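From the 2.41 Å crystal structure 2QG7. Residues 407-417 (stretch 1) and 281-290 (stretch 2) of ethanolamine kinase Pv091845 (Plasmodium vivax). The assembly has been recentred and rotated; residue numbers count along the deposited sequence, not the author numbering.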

# COMPACT_ATOMS: atom_id res chain seq x y z
N ILE D 407 9.76 15.51 23.18
CA ILE D 407 9.40 14.14 22.80
C ILE D 407 7.90 13.80 23.06
O ILE D 407 7.19 13.39 22.15
CB ILE D 407 10.36 13.09 23.43
CG1 ILE D 407 11.76 13.23 22.85
CG2 ILE D 407 9.88 11.71 23.16
CD1 ILE D 407 12.77 12.16 23.38
N ARG D 408 7.43 14.05 24.28
CA ARG D 408 6.03 13.89 24.64
C ARG D 408 5.08 14.73 23.79
O ARG D 408 3.96 14.29 23.48
CB ARG D 408 5.82 14.27 26.13
CG ARG D 408 6.38 13.28 27.17
CD ARG D 408 5.27 12.37 27.70
NE ARG D 408 4.25 13.11 28.47
CZ ARG D 408 3.29 12.54 29.20
NH1 ARG D 408 2.41 13.30 29.87
NH2 ARG D 408 3.19 11.20 29.28
N GLU D 409 5.51 15.96 23.49
CA GLU D 409 4.68 16.96 22.82
C GLU D 409 4.35 16.58 21.38
O GLU D 409 3.28 16.94 20.87
CB GLU D 409 5.42 18.29 22.84
CG GLU D 409 4.57 19.51 22.55
CD GLU D 409 5.45 20.77 22.47
OE1 GLU D 409 6.02 21.17 23.53
OE2 GLU D 409 5.56 21.40 21.37
N ILE D 410 5.28 15.88 20.72
CA ILE D 410 5.16 15.63 19.26
C ILE D 410 4.32 14.39 18.97
O ILE D 410 3.87 14.17 17.84
CB ILE D 410 6.54 15.50 18.53
CG1 ILE D 410 7.34 14.30 19.04
CG2 ILE D 410 7.34 16.79 18.67
CD1 ILE D 410 8.42 13.82 18.08
N GLN D 411 4.06 13.62 20.03
CA GLN D 411 3.59 12.24 19.96
C GLN D 411 2.17 12.07 19.34
O GLN D 411 1.98 11.24 18.47
CB GLN D 411 3.74 11.58 21.34
CG GLN D 411 4.29 10.21 21.32
CD GLN D 411 5.66 10.11 20.75
OE1 GLN D 411 5.99 9.16 20.04
NE2 GLN D 411 6.49 11.08 21.10
N PRO D 412 1.19 12.89 19.74
CA PRO D 412 -0.10 12.80 19.04
C PRO D 412 -0.16 13.47 17.64
O PRO D 412 -1.19 13.37 16.97
CB PRO D 412 -1.05 13.56 19.97
CG PRO D 412 -0.16 14.56 20.69
CD PRO D 412 1.17 13.90 20.84
N PHE D 413 0.88 14.22 17.24
CA PHE D 413 0.88 14.92 15.95
C PHE D 413 1.24 13.96 14.81
O PHE D 413 1.05 14.29 13.64
CB PHE D 413 1.83 16.13 15.97
CG PHE D 413 1.32 17.28 16.76
CD1 PHE D 413 1.52 17.34 18.14
CD2 PHE D 413 0.61 18.32 16.13
CE1 PHE D 413 1.06 18.39 18.86
CE2 PHE D 413 0.12 19.40 16.87
CZ PHE D 413 0.33 19.43 18.22
N TYR D 414 1.76 12.79 15.16
CA TYR D 414 1.98 11.72 14.22
C TYR D 414 0.69 11.36 13.46
O TYR D 414 0.64 11.35 12.20
CB TYR D 414 2.49 10.52 14.96
CG TYR D 414 3.98 10.44 15.12
CD1 TYR D 414 4.78 9.94 14.09
CD2 TYR D 414 4.60 10.82 16.34
CE1 TYR D 414 6.13 9.83 14.22
CE2 TYR D 414 5.99 10.71 16.49
CZ TYR D 414 6.74 10.20 15.43
OH TYR D 414 8.08 10.07 15.54
N ILE D 415 -0.36 11.08 14.24
CA ILE D 415 -1.70 10.82 13.72
C ILE D 415 -2.32 12.01 13.02
O ILE D 415 -3.07 11.85 12.05
CB ILE D 415 -2.69 10.36 14.83
CG1 ILE D 415 -2.22 9.02 15.45
CG2 ILE D 415 -4.10 10.16 14.23
CD1 ILE D 415 -2.78 8.89 16.86
N CYS D 416 -2.05 13.18 13.53
CA CYS D 416 -2.51 14.43 12.93
C CYS D 416 -1.93 14.64 11.48
O CYS D 416 -2.61 15.06 10.54
CB CYS D 416 -2.07 15.58 13.86
SG CYS D 416 -2.65 17.14 13.31
N SER D 417 -0.65 14.35 11.34
CA SER D 417 0.04 14.34 10.08
C SER D 417 -0.53 13.27 9.10
O SER D 417 -0.66 13.54 7.91
CB SER D 417 1.51 14.06 10.37
OG SER D 417 2.22 13.82 9.19
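Stretch 2, residues 281-290: SLCKRENSPI

A helix that ends against another part of its own chain can make varied contacts at the end itself, where the last turn, the turn that follows and the first extended residues each offer something different. Residues 281-290 of this kinase are a compact example. They rest on residues 407-417; the touching residues are at least 120 positions apart in sequence, and the two stretches together bury 441 Å². The direction is read from the backbone register: Cys283 lies nearest Pro412, with 5.8 Å between their CA atoms, and Glu286 lies nearest Glu409, with 5.5 Å between theirs. As stretch 2 advances, its partners therefore step backward along stretch 1, and the two chains run in opposite senses here.

Stretch 2 enters as helix. Ser281 makes no contact with the other stretch, although its O accepts a weak hydrogen bond from Arg285 N. Leu282 contributes chiefly through its backbone, its O lying 3.9 Å from Pro412 CG. Cys283 is the centre of the apolar contact. Its CB sits 3.6 Å from Phe413 CZ, and both CB and SG lie over one face of the Phe413 ring, SG being 3.8 Å from the centroid of that ring and only 5° off its normal. Such a position lets a polarisable sulfur meet the aromatic cloud squarely. The same SG is 3.3 Å from Pro412 O, 3.8 Å from Pro412 CB and 4.0 Å from Cys416 CB, so a single small side chain touches three residues of stretch 1.

The CA-to-CB bond of Lys284 points away from stretch 1 and Arg285 is out of reach; both are exposed. They nevertheless belong to the turn, a type I beta turn from Lys284 to Asn287 in which Asn287 N hydrogen-bonds to Lys284 O at 3.3 Å. Glu286 N, in turn, hydrogen-bonds to Cys283 O at 3.2 Å. The turn leaves Glu286 directed toward stretch 1, where both its methylenes and its carboxylate come close: CG is 3.8 Å from Pro412 CG, and CB is 4.0 Å from Glu409 CG. Its carboxylate atom OE2 comes within 3.7 Å of both Glu409 CA and Arg408 O.

Asn287 is the first residue to leave helical conformation, and its positive phi, 41°, marks the break. Its CA-to-CB bond points away from stretch 1. Beyond it the backbone becomes extended, with phi/psi of -98/128° at Ser288, which points toward stretch 1. Here lies the one hydrogen bond between the stretches: Ser288 OG donates to Glu409 OE2 at 2.6 Å. Glu409 starts out sideways, but with chi1 and chi2 both t its side chain extends far enough to bring the carboxylate to the serine. Ser288 CB also approaches Phe413 CZ obliquely, at 4.4 Å. Pro289 adds a marginal contact, its CD 3.7 Å from Glu409 OE2, and Ile290, in a strand, is already out of reach. Apolar packing at the helix end thus gives way to a polar anchor just past the turn.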

# COMPACT_ATOMS: atom_id res chain seq x y z
N SER D 281 -8.22 17.81 19.91
CA SER D 281 -8.20 17.88 21.36
C SER D 281 -6.93 17.30 22.00
O SER D 281 -6.34 17.89 22.93
CB SER D 281 -9.44 17.19 21.92
OG SER D 281 -9.46 17.27 23.33
N LEU D 282 -6.47 16.17 21.50
CA LEU D 282 -5.29 15.57 22.14
C LEU D 282 -4.00 16.34 21.83
O LEU D 282 -3.04 16.29 22.59
CB LEU D 282 -5.15 14.11 21.74
CG LEU D 282 -6.02 13.11 22.47
CD1 LEU D 282 -6.18 11.89 21.61
CD2 LEU D 282 -5.37 12.72 23.76
N CYS D 283 -3.99 17.02 20.68
CA CYS D 283 -2.84 17.75 20.20
C CYS D 283 -2.78 19.12 20.88
O CYS D 283 -1.69 19.61 21.26
CB CYS D 283 -2.88 17.86 18.65
SG CYS D 283 -2.35 16.34 17.76
N LYS D 284 -3.96 19.74 21.02
CA LYS D 284 -4.09 21.02 21.68
C LYS D 284 -3.78 20.97 23.19
O LYS D 284 -3.39 21.96 23.79
CB LYS D 284 -5.46 21.63 21.41
CG LYS D 284 -5.59 22.20 20.01
CD LYS D 284 -6.94 22.89 19.86
CE LYS D 284 -7.06 23.61 18.54
NZ LYS D 284 -8.46 24.07 18.31
N ARG D 285 -3.91 19.80 23.80
CA ARG D 285 -3.65 19.66 25.22
C ARG D 285 -2.16 19.56 25.53
O ARG D 285 -1.75 19.51 26.73
CB ARG D 285 -4.39 18.44 25.80
CG ARG D 285 -3.58 17.13 25.79
CD ARG D 285 -4.24 16.06 26.67
NE ARG D 285 -5.42 15.48 26.03
CZ ARG D 285 -6.69 15.73 26.38
NH1 ARG D 285 -7.68 15.13 25.71
NH2 ARG D 285 -6.96 16.57 27.38
N GLU D 286 -1.35 19.50 24.46
CA GLU D 286 0.11 19.48 24.60
C GLU D 286 0.68 20.90 24.63
O GLU D 286 1.83 21.07 24.97
CB GLU D 286 0.78 18.65 23.50
CG GLU D 286 0.38 17.21 23.43
CD GLU D 286 0.90 16.35 24.57
OE1 GLU D 286 0.32 15.26 24.76
OE2 GLU D 286 1.88 16.74 25.29
N ASN D 287 -0.15 21.91 24.31
CA ASN D 287 0.25 23.32 24.17
C ASN D 287 1.62 23.48 23.47
O ASN D 287 2.68 23.72 24.11
CB ASN D 287 0.23 24.09 25.51
CG ASN D 287 -1.19 24.52 25.93
OD1 ASN D 287 -2.03 23.67 26.33
ND2 ASN D 287 -1.44 25.85 25.91
N SER D 288 1.58 23.31 22.14
CA SER D 288 2.78 23.42 21.35
C SER D 288 2.78 24.82 20.77
O SER D 288 1.80 25.26 20.15
CB SER D 288 2.84 22.34 20.26
OG SER D 288 4.06 22.38 19.55
N PRO D 289 3.90 25.54 20.97
CA PRO D 289 4.06 26.90 20.44
C PRO D 289 3.83 26.96 18.92
O PRO D 289 4.39 26.17 18.18
CB PRO D 289 5.51 27.25 20.77
CG PRO D 289 5.89 26.26 21.87
CD PRO D 289 5.11 25.05 21.66
N ILE D 290 2.98 27.89 18.50
CA ILE D 290 2.68 28.17 17.10
C ILE D 290 3.86 28.94 16.50
O ILE D 290 4.17 30.05 16.93
CB ILE D 290 1.39 29.01 16.95
CG1 ILE D 290 0.28 28.51 17.91
CG2 ILE D 290 0.91 29.06 15.54
CD1 ILE D 290 -0.10 27.06 17.78